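Long-range contact in acyl-coenzyme A oxidase 3 (Yarrowia lipolytica, PDB 5YS9), which uses FAD to oxidise acyl-CoA substrates to (2E)-enoyl-CoA, reducing oxygen to hydrogen peroxide in peroxisomal fatty acid beta-oxidation: residues A[35-41]-A[575-581]. Sequence-based numbering, arbitrary orientation.
Sequences KFPIKDM and KADVKPY
Two segments leading into helices can pack through apolar side chains with charged groups beside them, as in this acyl-CoA oxidase. Phe36 and Pro37 are extended (psi 158° and 134°) before the chain turns into helix 38-46; residues 576-578 have helical phi/psi and run into the helix continuing to 596. Phe36 and Val578 set the register, their CA atoms 6.0 Å apart. Val578 (chi1 m) directs CG1 to 3.9 Å from both Phe36 CB and Asp40 CB, and Met41 CE lies 4.1 Å from Val578 CB. Phe36, in the p rotamer, meets Tyr581 (m) obliquely, planes at 41° and centroids 5.4 Å apart; Tyr581 OH comes within 3.2 Å of Lys35 CB. Among the charges, Asp40 OD2 lies 3.0 Å from both OD1 and OD2 of Asp577, an unfavourable approach that Lys575 can partly offset: its NZ, more strongly bridged to Glu43, makes a long salt bridge (3.6 Å) to Asp40 OD1. The contact joins the N-terminal domain to the C-terminal helical region, some 530 residues later, where Gln629, beside helix 630-635, touches Phe36 and Tyr581 and accepts a hydrogen bond from Lys35 N, and Ala636 touches Met41.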
loop_
_atom_site.group_PDB
_atom_site.type_symbol
_atom_site.label_atom_id
_atom_site.label_comp_id
_atom_site.label_asym_id
_atom_site.label_seq_id
_atom_site.Cartn_x
_atom_site.Cartn_y
_atom_site.Cartn_z
ATOM N N LYS A 35 -24.259 19.340 14.531
ATOM C CA LYS A 35 -25.177 20.499 14.386
ATOM C C LYS A 35 -26.195 20.366 13.296
ATOM O O LYS A 35 -27.127 21.129 13.247
ATOM C CB LYS A 35 -24.398 21.786 14.178
ATOM C CG LYS A 35 -23.940 22.388 15.498
ATOM C CD LYS A 35 -22.578 23.048 15.357
ATOM C CE LYS A 35 -22.548 24.428 15.964
ATOM N NZ LYS A 35 -21.135 24.876 15.933
ATOM N N PHE A 36 -26.049 19.364 12.455
ATOM C CA PHE A 36 -26.962 19.135 11.351
ATOM C C PHE A 36 -27.690 17.822 11.571
ATOM O O PHE A 36 -27.228 16.965 12.318
ATOM C CB PHE A 36 -26.223 19.137 10.006
ATOM C CG PHE A 36 -25.031 18.219 9.946
ATOM C CD1 PHE A 36 -25.166 16.916 9.529
ATOM C CD2 PHE A 36 -23.760 18.691 10.258
ATOM C CE1 PHE A 36 -24.057 16.086 9.433
ATOM C CE2 PHE A 36 -22.656 17.860 10.188
ATOM C CZ PHE A 36 -22.799 16.552 9.776
ATOM N N PRO A 37 -28.853 17.669 10.936
ATOM C CA PRO A 37 -29.488 16.353 10.970
ATOM C C PRO A 37 -28.765 15.489 9.953
ATOM O O PRO A 37 -28.510 15.932 8.810
ATOM C CB PRO A 37 -30.944 16.641 10.542
ATOM C CG PRO A 37 -30.908 17.944 9.813
ATOM C CD PRO A 37 -29.598 18.646 10.114
ATOM N N ILE A 38 -28.442 14.274 10.366
ATOM C CA ILE A 38 -27.554 13.401 9.599
ATOM C C ILE A 38 -28.240 12.991 8.293
ATOM O O ILE A 38 -27.613 13.018 7.239
ATOM C CB ILE A 38 -27.072 12.192 10.451
ATOM C CG1 ILE A 38 -26.172 12.685 11.608
ATOM C CG2 ILE A 38 -26.314 11.169 9.614
ATOM C CD1 ILE A 38 -26.862 12.792 12.945
ATOM N N LYS A 39 -29.524 12.671 8.369
ATOM C CA LYS A 39 -30.350 12.339 7.199
ATOM C C LYS A 39 -30.104 13.293 6.013
ATOM O O LYS A 39 -29.982 12.847 4.860
ATOM C CB LYS A 39 -31.837 12.258 7.623
ATOM C CG LYS A 39 -32.907 12.596 6.586
ATOM C CD LYS A 39 -33.962 13.566 7.134
ATOM C CE LYS A 39 -34.817 14.203 6.031
ATOM N NZ LYS A 39 -35.801 13.268 5.401
ATOM N N ASP A 40 -29.989 14.586 6.272
ATOM C CA ASP A 40 -29.771 15.523 5.155
ATOM C C ASP A 40 -28.370 15.439 4.546
ATOM O O ASP A 40 -28.187 15.744 3.364
ATOM C CB ASP A 40 -30.071 16.955 5.568
ATOM C CG ASP A 40 -31.534 17.184 5.896
ATOM O OD1 ASP A 40 -32.422 16.431 5.424
ATOM O OD2 ASP A 40 -31.789 18.161 6.633
ATOM N N MET A 41 -27.378 15.045 5.342
ATOM C CA MET A 41 -26.046 14.806 4.813
ATOM C C MET A 41 -26.021 13.518 3.947
ATOM O O MET A 41 -25.396 13.486 2.897
ATOM C CB MET A 41 -25.044 14.740 5.973
ATOM C CG MET A 41 -23.590 14.840 5.567
ATOM S SD MET A 41 -23.297 16.375 4.699
ATOM C CE MET A 41 -22.582 17.382 5.994
ATOM N N LYS A 575 -29.004 21.120 0.772
ATOM C CA LYS A 575 -29.931 21.824 1.663
ATOM C C LYS A 575 -29.186 22.770 2.609
ATOM O O LYS A 575 -28.016 22.551 2.934
ATOM C CB LYS A 575 -30.754 20.833 2.477
ATOM C CG LYS A 575 -31.820 20.144 1.684
ATOM C CD LYS A 575 -32.500 19.129 2.556
ATOM C CE LYS A 575 -33.656 18.523 1.790
ATOM N NZ LYS A 575 -34.421 17.545 2.617
ATOM N N ALA A 576 -29.893 23.796 3.066
ATOM C CA ALA A 576 -29.282 24.898 3.786
ATOM C C ALA A 576 -28.629 24.443 5.080
ATOM O O ALA A 576 -27.590 25.011 5.428
ATOM C CB ALA A 576 -30.309 26.016 4.069
ATOM N N ASP A 577 -29.225 23.466 5.785
ATOM C CA ASP A 577 -28.734 23.067 7.129
ATOM C C ASP A 577 -27.391 22.288 7.119
ATOM O O ASP A 577 -26.632 22.318 8.115
ATOM C CB ASP A 577 -29.806 22.380 8.004
ATOM C CG ASP A 577 -30.463 21.181 7.349
ATOM O OD1 ASP A 577 -29.870 20.505 6.483
ATOM O OD2 ASP A 577 -31.618 20.909 7.726
ATOM N N VAL A 578 -27.072 21.679 5.977
ATOM C CA VAL A 578 -25.804 20.996 5.809
ATOM C C VAL A 578 -24.778 21.823 5.063
ATOM O O VAL A 578 -23.589 21.575 5.232
ATOM C CB VAL A 578 -25.963 19.615 5.136
ATOM C CG1 VAL A 578 -26.536 18.609 6.127
ATOM C CG2 VAL A 578 -26.814 19.669 3.871
ATOM N N LYS A 579 -25.221 22.813 4.271
ATOM C CA LYS A 579 -24.358 23.495 3.312
ATOM C C LYS A 579 -23.062 24.037 3.951
ATOM O O LYS A 579 -21.958 23.762 3.417
ATOM C CB LYS A 579 -25.135 24.579 2.529
ATOM C CG LYS A 579 -24.286 25.471 1.612
ATOM C CD LYS A 579 -25.119 26.381 0.710
ATOM C CE LYS A 579 -25.705 25.644 -0.501
ATOM N NZ LYS A 579 -26.110 26.560 -1.613
ATOM N N PRO A 580 -23.170 24.764 5.109
ATOM C CA PRO A 580 -21.910 25.316 5.683
ATOM C C PRO A 580 -20.899 24.255 6.080
ATOM O O PRO A 580 -19.697 24.519 6.010
ATOM C CB PRO A 580 -22.348 26.129 6.901
ATOM C CG PRO A 580 -23.828 26.190 6.839
ATOM C CD PRO A 580 -24.348 25.136 5.909
ATOM N N TYR A 581 -21.387 23.083 6.486
ATOM C CA TYR A 581 -20.510 21.964 6.943
ATOM C C TYR A 581 -19.858 21.285 5.740
ATOM O O TYR A 581 -18.685 20.925 5.796
ATOM C CB TYR A 581 -21.271 20.994 7.862
ATOM C CG TYR A 581 -21.920 21.776 9.003
ATOM C CD1 TYR A 581 -21.157 22.243 10.097
ATOM C CD2 TYR A 581 -23.279 22.114 8.956
ATOM C CE1 TYR A 581 -21.736 23.010 11.094
ATOM C CE2 TYR A 581 -23.873 22.871 9.970
ATOM C CZ TYR A 581 -23.106 23.315 11.009
ATOM O OH TYR A 581 -23.717 24.050 11.961
#